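Local coordinates for DNR protein (Pseudomonas aeruginosa, PDB 2Z69) that is the nitric oxide-responsive sensor domain of a regulator of dissimilative nitrate respiration that probably binds DNA to control transcription, at residues H18-L23 and R84-E89; Q29-S34 and N116-R121; E51-F56 and E89-M94. All coordinates share one frame; numbering follows the deposited sequence.

Interaction 1: residues H18-L23 and R84-E89; sequences HLFEPL and RNTFAE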
loop_
_atom_site.group_PDB
_atom_site.type_symbol
_atom_site.label_atom_id
_atom_site.label_comp_id
_atom_site.label_asym_id
_atom_site.label_seq_id
_atom_site.Cartn_x
_atom_site.Cartn_y
_atom_site.Cartn_z
ATOM N N HIS B 18 9.564 -9.029 -10.672
ATOM C CA HIS B 18 9.031 -7.692 -10.323
ATOM C C HIS B 18 9.375 -7.148 -8.922
ATOM O O HIS B 18 9.325 -5.933 -8.720
ATOM C CB HIS B 18 7.507 -7.625 -10.520
ATOM C CG HIS B 18 6.738 -8.502 -9.579
ATOM N ND1 HIS B 18 6.419 -8.118 -8.292
ATOM C CD2 HIS B 18 6.253 -9.761 -9.727
ATOM C CE1 HIS B 18 5.768 -9.101 -7.691
ATOM N NE2 HIS B 18 5.641 -10.102 -8.545
ATOM N N LEU B 19 9.708 -8.020 -7.960
ATOM C CA LEU B 19 10.031 -7.547 -6.592
ATOM C C LEU B 19 11.434 -6.964 -6.455
ATOM O O LEU B 19 11.723 -6.211 -5.503
ATOM C CB LEU B 19 9.821 -8.656 -5.547
ATOM C CG LEU B 19 8.375 -8.850 -5.092
ATOM C CD1 LEU B 19 8.284 -9.830 -3.948
ATOM C CD2 LEU B 19 7.711 -7.522 -4.721
ATOM N N PHE B 20 12.296 -7.326 -7.406
ATOM C CA PHE B 20 13.712 -6.995 -7.369
ATOM C C PHE B 20 14.103 -6.179 -8.588
ATOM O O PHE B 20 15.172 -5.586 -8.610
ATOM C CB PHE B 20 14.580 -8.269 -7.287
ATOM C CG PHE B 20 14.129 -9.242 -6.243
ATOM C CD1 PHE B 20 13.277 -10.293 -6.573
ATOM C CD2 PHE B 20 14.524 -9.094 -4.929
ATOM C CE1 PHE B 20 12.843 -11.206 -5.592
ATOM C CE2 PHE B 20 14.079 -9.976 -3.952
ATOM C CZ PHE B 20 13.248 -11.041 -4.290
ATOM N N GLU B 21 13.230 -6.162 -9.595
ATOM C CA GLU B 21 13.470 -5.425 -10.853
ATOM C C GLU B 21 13.817 -3.937 -10.670
ATOM O O GLU B 21 14.842 -3.474 -11.205
ATOM C CB GLU B 21 12.279 -5.609 -11.819
ATOM C CG GLU B 21 12.073 -4.485 -12.840
ATOM C CD GLU B 21 13.179 -4.417 -13.870
ATOM O OE1 GLU B 21 13.847 -5.453 -14.084
ATOM O OE2 GLU B 21 13.382 -3.329 -14.463
ATOM N N PRO B 22 12.978 -3.174 -9.927
ATOM C CA PRO B 22 13.254 -1.724 -9.824
ATOM C C PRO B 22 14.507 -1.385 -8.998
ATOM O O PRO B 22 14.944 -0.222 -8.979
ATOM C CB PRO B 22 11.989 -1.165 -9.151
ATOM C CG PRO B 22 10.965 -2.297 -9.179
ATOM C CD PRO B 22 11.764 -3.552 -9.176
ATOM N N LEU B 23 15.075 -2.399 -8.338
ATOM C CA LEU B 23 16.319 -2.249 -7.597
ATOM C C LEU B 23 17.490 -2.070 -8.543
ATOM O O LEU B 23 17.524 -2.683 -9.616
ATOM C CB LEU B 23 16.566 -3.467 -6.710
ATOM C CG LEU B 23 15.615 -3.670 -5.528
ATOM C CD1 LEU B 23 16.001 -4.923 -4.752
ATOM C CD2 LEU B 23 15.628 -2.463 -4.613
ATOM N N ARG B 84 11.155 -20.018 -9.535
ATOM C CA ARG B 84 11.380 -18.641 -10.021
ATOM C C ARG B 84 10.221 -17.676 -9.646
ATOM O O ARG B 84 9.925 -16.721 -10.370
ATOM C CB ARG B 84 11.698 -18.625 -11.515
ATOM C CG ARG B 84 12.925 -19.467 -11.907
ATOM C CD ARG B 84 13.346 -19.244 -13.400
ATOM N NE ARG B 84 12.363 -19.771 -14.356
ATOM C CZ ARG B 84 12.174 -21.066 -14.628
ATOM N NH1 ARG B 84 12.898 -22.013 -14.031
ATOM N NH2 ARG B 84 11.243 -21.423 -15.498
ATOM N N ASN B 85 9.572 -17.957 -8.511
ATOM C CA ASN B 85 8.530 -17.099 -7.965
ATOM C C ASN B 85 8.776 -16.876 -6.512
ATOM O O ASN B 85 9.527 -17.624 -5.924
ATOM C CB ASN B 85 7.178 -17.755 -8.102
ATOM C CG ASN B 85 6.648 -17.632 -9.471
ATOM O OD1 ASN B 85 6.158 -16.584 -9.847
ATOM N ND2 ASN B 85 6.754 -18.694 -10.246
ATOM N N THR B 86 8.175 -15.819 -5.963
ATOM C CA THR B 86 8.370 -15.437 -4.556
ATOM C C THR B 86 7.121 -15.797 -3.816
ATOM O O THR B 86 6.098 -16.006 -4.423
ATOM C CB THR B 86 8.635 -13.912 -4.346
ATOM O OG1 THR B 86 7.625 -13.138 -5.031
ATOM C CG2 THR B 86 10.034 -13.529 -4.871
ATOM N N PHE B 87 7.226 -15.887 -2.495
ATOM C CA PHE B 87 6.077 -16.060 -1.652
ATOM C C PHE B 87 6.332 -15.465 -0.275
ATOM O O PHE B 87 7.478 -15.273 0.125
ATOM C CB PHE B 87 5.631 -17.550 -1.591
ATOM C CG PHE B 87 6.676 -18.511 -1.036
ATOM C CD1 PHE B 87 7.576 -19.167 -1.892
ATOM C CD2 PHE B 87 6.675 -18.834 0.310
ATOM C CE1 PHE B 87 8.476 -20.094 -1.391
ATOM C CE2 PHE B 87 7.562 -19.747 0.827
ATOM C CZ PHE B 87 8.467 -20.378 -0.005
ATOM N N ALA B 88 5.249 -15.143 0.429
ATOM C CA ALA B 88 5.317 -14.550 1.769
ATOM C C ALA B 88 5.711 -13.058 1.831
ATOM O O ALA B 88 5.852 -12.508 2.926
ATOM C CB ALA B 88 6.223 -15.423 2.717
ATOM N N GLU B 89 5.845 -12.392 0.685
ATOM C CA GLU B 89 6.250 -10.975 0.680
ATOM C C GLU B 89 5.141 -10.072 1.240
ATOM O O GLU B 89 5.415 -9.004 1.781
ATOM C CB GLU B 89 6.634 -10.511 -0.722
ATOM C CG GLU B 89 5.502 -10.580 -1.744
ATOM C CD GLU B 89 5.529 -11.856 -2.587
ATOM O OE1 GLU B 89 5.998 -12.893 -2.094
ATOM O OE2 GLU B 89 5.077 -11.822 -3.744
#
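L19 packs on T86 and E89, and F20 packs on T86. No hydrogen bond crosses between the segments; an apolar methyl and a ring rest on T86 and on the E89 chain. The CD1 methyl of L19 does most of the touching. It sits 3.6 Å from CG of E89 and 3.5 Å from OG1 of T86, so it rests where these two side chains come together. The L19 side chain runs at a slant to both. F20 meets T86 from the opposite direction. Its ring offers an edge: CE1 lies 3.7 Å from CG2 of T86, with the methyl near the ring plane. The T86 rotamer serves both neighbours. With chi1 at 51°, OG1 is turned to L19 while CG2 goes to F20.

Strand 86-87 is the outermost strand, within this chain, of a four-stranded antiparallel sheet in the sensor barrel, which has the cyclic nucleotide-binding fold of the CRP/FNR regulators. The loop between helices 6-14 and 25-33, with a type I turn from F20 to L23, packs against this strand. F20 also touches F56 and F114 of the same sheet, and L19 touches L133 of helix 127-140.

The polar link runs within segment 84-89. T86 OG1 gives a weak hydrogen bond of 3.1 Å to OE2 of E89, whose chain bends at chi2 (-96°). The same OE2 has a second weak bond from the backbone N of L153 of the second subunit.

Interaction 2: residues Q29-S34 and N116-R121; sequences QELLAS and NKAYLR
L31 and Y119 both swing CG trans to the backbone N (chi1 -172° and -176°), and these torsions bring their side chains together at the helix-helix interface. At L31, a chi2 of 52° then spreads the two methyls to different targets. CD2 goes to the phenol ring. It stands 3.7 Å from CD1 of Y119, at the ring edge and in the ring plane, so neither face of the ring is used here. CD1 goes to the helix backbone instead. It lies 3.9 Å from N of Y119 and 4.2 Å from C of A118, and it is 4.3 Å from the CB of A118.

L31 and A118 have the nearest CA atoms, 6.4 Å apart. The small methyl side chain of A118 faces helix 25-33 and is well buried. S34 adds a looser contact: its OG is 4.3 Å from CB of A118.

Near the rim, E30 and R121 carry opposite charges, but OE2 of E30 and NH1 of R121 are 5.0 Å apart and form no salt bridge. One face of the R121 guanidinium lies over CA of A118.

The contact joins helix 25-33, from the N-terminal part of the chain, to helix 116-123, which follows the last strand of the barrel. It is part of the helical layer packed beside the barrel of the sensor domain. The Y119 hydroxyl is hydrogen-bonded to the backbone O of L19, and its ring meets F56 edge-to-face. L31 also packs on F20 and F114.

No hydrogen bond crosses between the two segments. They are held by methyl and ring packing, with at most a long-range charge attraction at the rim.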
loop_
_atom_site.group_PDB
_atom_site.type_symbol
_atom_site.label_atom_id
_atom_site.label_comp_id
_atom_site.label_asym_id
_atom_site.label_seq_id
_atom_site.Cartn_x
_atom_site.Cartn_y
_atom_site.Cartn_z
ATOM N N GLN B 29 22.622 -6.568 -4.931
ATOM C CA GLN B 29 23.810 -7.159 -4.330
ATOM C C GLN B 29 23.698 -7.144 -2.806
ATOM O O GLN B 29 23.958 -8.145 -2.155
ATOM C CB GLN B 29 25.059 -6.377 -4.806
ATOM C CG GLN B 29 26.429 -6.965 -4.437
ATOM C CD GLN B 29 27.594 -5.955 -4.588
ATOM O OE1 GLN B 29 27.692 -4.967 -3.849
ATOM N NE2 GLN B 29 28.487 -6.224 -5.537
ATOM N N GLU B 30 23.290 -6.008 -2.245
ATOM C CA GLU B 30 23.193 -5.842 -0.792
ATOM C C GLU B 30 22.118 -6.756 -0.186
ATOM O O GLU B 30 22.287 -7.294 0.911
ATOM C CB GLU B 30 22.940 -4.371 -0.436
ATOM C CG GLU B 30 23.035 -4.053 1.065
ATOM C CD GLU B 30 22.934 -2.564 1.398
ATOM O OE1 GLU B 30 23.063 -1.712 0.487
ATOM O OE2 GLU B 30 22.737 -2.239 2.589
ATOM N N LEU B 31 21.030 -6.936 -0.933
ATOM C CA LEU B 31 19.918 -7.808 -0.547
ATOM C C LEU B 31 20.330 -9.280 -0.532
ATOM O O LEU B 31 20.070 -9.988 0.454
ATOM C CB LEU B 31 18.714 -7.578 -1.485
ATOM C CG LEU B 31 17.363 -8.234 -1.179
ATOM C CD1 LEU B 31 16.896 -7.953 0.255
ATOM C CD2 LEU B 31 16.322 -7.781 -2.180
ATOM N N LEU B 32 20.959 -9.721 -1.627
ATOM C CA LEU B 32 21.617 -11.038 -1.692
ATOM C C LEU B 32 22.636 -11.285 -0.581
ATOM O O LEU B 32 22.696 -12.376 -0.028
ATOM C CB LEU B 32 22.281 -11.267 -3.058
ATOM C CG LEU B 32 21.317 -11.669 -4.175
ATOM C CD1 LEU B 32 21.928 -11.376 -5.521
ATOM C CD2 LEU B 32 20.934 -13.146 -4.053
ATOM N N ALA B 33 23.426 -10.269 -0.261
ATOM C CA ALA B 33 24.459 -10.384 0.773
ATOM C C ALA B 33 23.892 -10.763 2.156
ATOM O O ALA B 33 24.534 -11.493 2.921
ATOM C CB ALA B 33 25.289 -9.081 0.847
ATOM N N SER B 34 22.692 -10.278 2.463
ATOM C CA SER B 34 22.022 -10.596 3.730
ATOM C C SER B 34 21.047 -11.792 3.643
ATOM O O SER B 34 20.426 -12.176 4.645
ATOM C CB SER B 34 21.276 -9.368 4.253
ATOM O OG SER B 34 20.803 -9.589 5.572
ATOM N N ASN B 116 12.811 -9.431 5.770
ATOM C CA ASN B 116 11.856 -8.338 5.635
ATOM C C ASN B 116 12.582 -7.035 5.880
ATOM O O ASN B 116 12.533 -6.128 5.048
ATOM C CB ASN B 116 10.649 -8.516 6.583
ATOM C CG ASN B 116 9.718 -9.651 6.145
ATOM O OD1 ASN B 116 9.918 -10.250 5.108
ATOM N ND2 ASN B 116 8.705 -9.941 6.938
ATOM N N LYS B 117 13.328 -6.978 6.983
ATOM C CA LYS B 117 14.055 -5.766 7.375
ATOM C C LYS B 117 15.069 -5.242 6.323
ATOM O O LYS B 117 15.175 -4.046 6.108
ATOM C CB LYS B 117 14.723 -5.964 8.759
ATOM N N ALA B 118 15.802 -6.150 5.679
ATOM C CA ALA B 118 16.755 -5.759 4.639
ATOM C C ALA B 118 16.055 -5.303 3.384
ATOM O O ALA B 118 16.501 -4.389 2.753
ATOM C CB ALA B 118 17.712 -6.904 4.305
ATOM N N TYR B 119 14.972 -5.954 2.996
ATOM C CA TYR B 119 14.250 -5.521 1.797
ATOM C C TYR B 119 13.692 -4.099 2.009
ATOM O O TYR B 119 13.875 -3.204 1.160
ATOM C CB TYR B 119 13.160 -6.536 1.421
ATOM C CG TYR B 119 12.417 -6.230 0.136
ATOM C CD1 TYR B 119 12.984 -6.487 -1.109
ATOM C CD2 TYR B 119 11.148 -5.666 0.170
ATOM C CE1 TYR B 119 12.280 -6.206 -2.290
ATOM C CE2 TYR B 119 10.457 -5.373 -0.995
ATOM C CZ TYR B 119 11.022 -5.658 -2.217
ATOM O OH TYR B 119 10.304 -5.363 -3.351
ATOM N N LEU B 120 13.077 -3.885 3.172
ATOM C CA LEU B 120 12.460 -2.615 3.496
ATOM C C LEU B 120 13.495 -1.495 3.620
ATOM O O LEU B 120 13.187 -0.327 3.399
ATOM C CB LEU B 120 11.612 -2.734 4.776
ATOM C CG LEU B 120 10.308 -3.547 4.689
ATOM C CD1 LEU B 120 9.762 -3.885 6.082
ATOM C CD2 LEU B 120 9.268 -2.754 3.883
ATOM N N ARG B 121 14.730 -1.860 3.936
ATOM C CA ARG B 121 15.825 -0.909 3.938
ATOM C C ARG B 121 16.116 -0.374 2.535
ATOM O O ARG B 121 16.398 0.822 2.379
ATOM C CB ARG B 121 17.069 -1.559 4.528
ATOM C CG ARG B 121 17.923 -0.639 5.427
ATOM C CD ARG B 121 19.024 -1.473 6.112
ATOM N NE ARG B 121 18.447 -2.526 6.932
ATOM C CZ ARG B 121 18.950 -3.751 7.075
ATOM N NH1 ARG B 121 20.065 -4.114 6.439
ATOM N NH2 ARG B 121 18.318 -4.624 7.848
#

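Interaction 3: residues E51-F56 and E89-M94; sequences EPAHAF and EAMMFM
F56 meets M92 in the tightest contact between the two segments. The CE methyl of M92 is 3.3 Å from CD1 of F56 and 3.6 Å from CE1, so it approaches the CD1-CE1 bond. The approach is slanted, neither over the face nor at the edge. The sulfur follows: SD is 5.3 Å from the ring centroid and 48° off the ring normal, an oblique Met-aromatic contact.

The same side of the F56 ring also faces the start of the 3-10 segment. CD2 is 4.1 Å from CB of E89, again an oblique contact, and CB of F56 is 3.6 Å from the backbone N of E89. A chi1 of 67° sets CG of F56 between the backbone N and the carbonyl carbon, and the ring crosses the E89 side chain at about a right angle. Further along, A53 CB touches CE of M91 at 3.7 Å. M91 is bent at both chi2 and chi3, and the bends bring its methyl round to A53.

Residues 89-92 form a 3-10 segment between two strands of the barrel. It probably corresponds to the phosphate-binding cassette of cyclic nucleotide-binding domains, and its packing on strand 55-59 is consistent with that fold.

A second layer fixes these groups. F56 bonds through its backbone to F114, and its ring meets F114 and, edge-to-face, Y119. M92 also touches N116, Y119 and L120 of helix 116-123. A53 is tied through its backbone to P97, and its side chain touches Y99. F93 packs on L133 and L137 of helix 127-140, while A90 makes backbone hydrogen bonds with the second subunit.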
loop_
_atom_site.group_PDB
_atom_site.type_symbol
_atom_site.label_atom_id
_atom_site.label_comp_id
_atom_site.label_asym_id
_atom_site.label_seq_id
_atom_site.Cartn_x
_atom_site.Cartn_y
_atom_site.Cartn_z
ATOM N N GLU B 51 4.634 -18.996 13.534
ATOM C CA GLU B 51 6.017 -18.638 13.733
ATOM C C GLU B 51 6.229 -17.194 13.372
ATOM O O GLU B 51 5.567 -16.698 12.461
ATOM C CB GLU B 51 6.906 -19.490 12.818
ATOM C CG GLU B 51 7.141 -20.855 13.386
ATOM C CD GLU B 51 7.986 -21.737 12.452
ATOM O OE1 GLU B 51 8.188 -21.421 11.245
ATOM O OE2 GLU B 51 8.448 -22.766 12.963
ATOM N N PRO B 52 7.207 -16.533 14.031
ATOM C CA PRO B 52 7.510 -15.126 13.747
ATOM C C PRO B 52 7.830 -14.881 12.277
ATOM O O PRO B 52 8.678 -15.561 11.711
ATOM C CB PRO B 52 8.715 -14.837 14.667
ATOM C CG PRO B 52 8.546 -15.808 15.777
ATOM C CD PRO B 52 8.083 -17.057 15.098
ATOM N N ALA B 53 7.132 -13.945 11.642
ATOM C CA ALA B 53 7.340 -13.771 10.197
ATOM C C ALA B 53 8.353 -12.676 9.979
ATOM O O ALA B 53 7.999 -11.501 10.044
ATOM C CB ALA B 53 6.040 -13.424 9.497
ATOM N N HIS B 54 9.604 -13.049 9.746
ATOM C CA HIS B 54 10.680 -12.068 9.503
ATOM C C HIS B 54 11.255 -12.106 8.079
ATOM O O HIS B 54 12.095 -11.294 7.748
ATOM C CB HIS B 54 11.849 -12.280 10.489
ATOM C CG HIS B 54 11.483 -12.078 11.921
ATOM N ND1 HIS B 54 10.758 -10.994 12.355
ATOM C CD2 HIS B 54 11.772 -12.805 13.026
ATOM C CE1 HIS B 54 10.601 -11.066 13.665
ATOM N NE2 HIS B 54 11.210 -12.153 14.096
ATOM N N ALA B 55 10.821 -13.037 7.241
ATOM C CA ALA B 55 11.463 -13.206 5.940
ATOM C C ALA B 55 10.471 -13.599 4.863
ATOM O O ALA B 55 9.438 -14.178 5.171
ATOM C CB ALA B 55 12.546 -14.248 6.039
ATOM N N PHE B 56 10.759 -13.249 3.612
ATOM C CA PHE B 56 10.060 -13.856 2.481
ATOM C C PHE B 56 11.076 -14.636 1.634
ATOM O O PHE B 56 12.277 -14.554 1.898
ATOM C CB PHE B 56 9.327 -12.810 1.645
ATOM C CG PHE B 56 10.227 -11.862 0.935
ATOM C CD1 PHE B 56 10.860 -10.818 1.631
ATOM C CD2 PHE B 56 10.411 -11.959 -0.445
ATOM C CE1 PHE B 56 11.687 -9.919 0.974
ATOM C CE2 PHE B 56 11.249 -11.066 -1.120
ATOM C CZ PHE B 56 11.874 -10.035 -0.417
ATOM N N GLU B 89 5.845 -12.392 0.685
ATOM C CA GLU B 89 6.250 -10.975 0.680
ATOM C C GLU B 89 5.141 -10.072 1.240
ATOM O O GLU B 89 5.415 -9.004 1.781
ATOM C CB GLU B 89 6.634 -10.511 -0.722
ATOM C CG GLU B 89 5.502 -10.580 -1.744
ATOM C CD GLU B 89 5.529 -11.856 -2.587
ATOM O OE1 GLU B 89 5.998 -12.893 -2.094
ATOM O OE2 GLU B 89 5.077 -11.822 -3.744
ATOM N N ALA B 90 3.899 -10.536 1.140
ATOM C CA ALA B 90 2.766 -9.831 1.710
ATOM C C ALA B 90 2.881 -9.643 3.219
ATOM O O ALA B 90 2.184 -8.808 3.779
ATOM C CB ALA B 90 1.450 -10.535 1.360
ATOM N N MET B 91 3.760 -10.411 3.862
ATOM C CA MET B 91 3.788 -10.459 5.332
ATOM C C MET B 91 4.341 -9.158 5.895
ATOM O O MET B 91 3.979 -8.744 7.001
ATOM C CB MET B 91 4.584 -11.677 5.856
ATOM C CG MET B 91 3.857 -13.066 5.760
ATOM S SD MET B 91 2.265 -13.246 6.624
ATOM C CE MET B 91 2.664 -12.697 8.276
ATOM N N MET B 92 5.206 -8.518 5.115
ATOM C CA MET B 92 5.809 -7.223 5.449
ATOM C C MET B 92 4.811 -6.078 5.594
ATOM O O MET B 92 5.100 -5.067 6.234
ATOM C CB MET B 92 6.738 -6.816 4.323
ATOM C CG MET B 92 8.160 -7.162 4.506
ATOM S SD MET B 92 9.069 -6.864 2.980
ATOM C CE MET B 92 8.662 -8.346 2.061
ATOM N N PHE B 93 3.662 -6.232 4.953
ATOM C CA PHE B 93 2.649 -5.176 4.844
ATOM C C PHE B 93 1.335 -5.668 5.430
ATOM O O PHE B 93 0.246 -5.345 4.944
ATOM C CB PHE B 93 2.469 -4.748 3.379
ATOM C CG PHE B 93 3.749 -4.342 2.702
ATOM C CD1 PHE B 93 4.433 -5.246 1.887
ATOM C CD2 PHE B 93 4.282 -3.068 2.893
ATOM C CE1 PHE B 93 5.630 -4.887 1.250
ATOM C CE2 PHE B 93 5.488 -2.694 2.266
ATOM C CZ PHE B 93 6.164 -3.609 1.446
ATOM N N MET B 94 1.467 -6.483 6.469
ATOM C CA MET B 94 0.368 -6.897 7.327
ATOM C C MET B 94 0.734 -6.437 8.739
ATOM O O MET B 94 1.899 -6.457 9.128
ATOM C CB MET B 94 0.228 -8.423 7.278
ATOM C CG MET B 94 -0.542 -8.928 6.072
ATOM S SD MET B 94 -0.604 -10.729 5.925
ATOM C CE MET B 94 -1.017 -11.230 7.593
#

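In the fold
All three contacts are mainly buried, but they differ in place. The centres of interactions 1 and 3 each lie about 7 Å from the chain centre. The two share E89, reach neighbouring strands of one sheet, and touch the second subunit. Interaction 2 is farther out, its centre about 13 Å from the chain centre; it joins two helices and has exposed, charged side chains at its rim. Its chemistry is leucine on tyrosine and alanine; interaction 1 mixes methyls with a weak polar link, and interaction 3 adds methionine to phenylalanine. They are tied together by Y119 OH bonding to L19 O, F20 packing on L31 and F56, and N116 N bonding to H54 O.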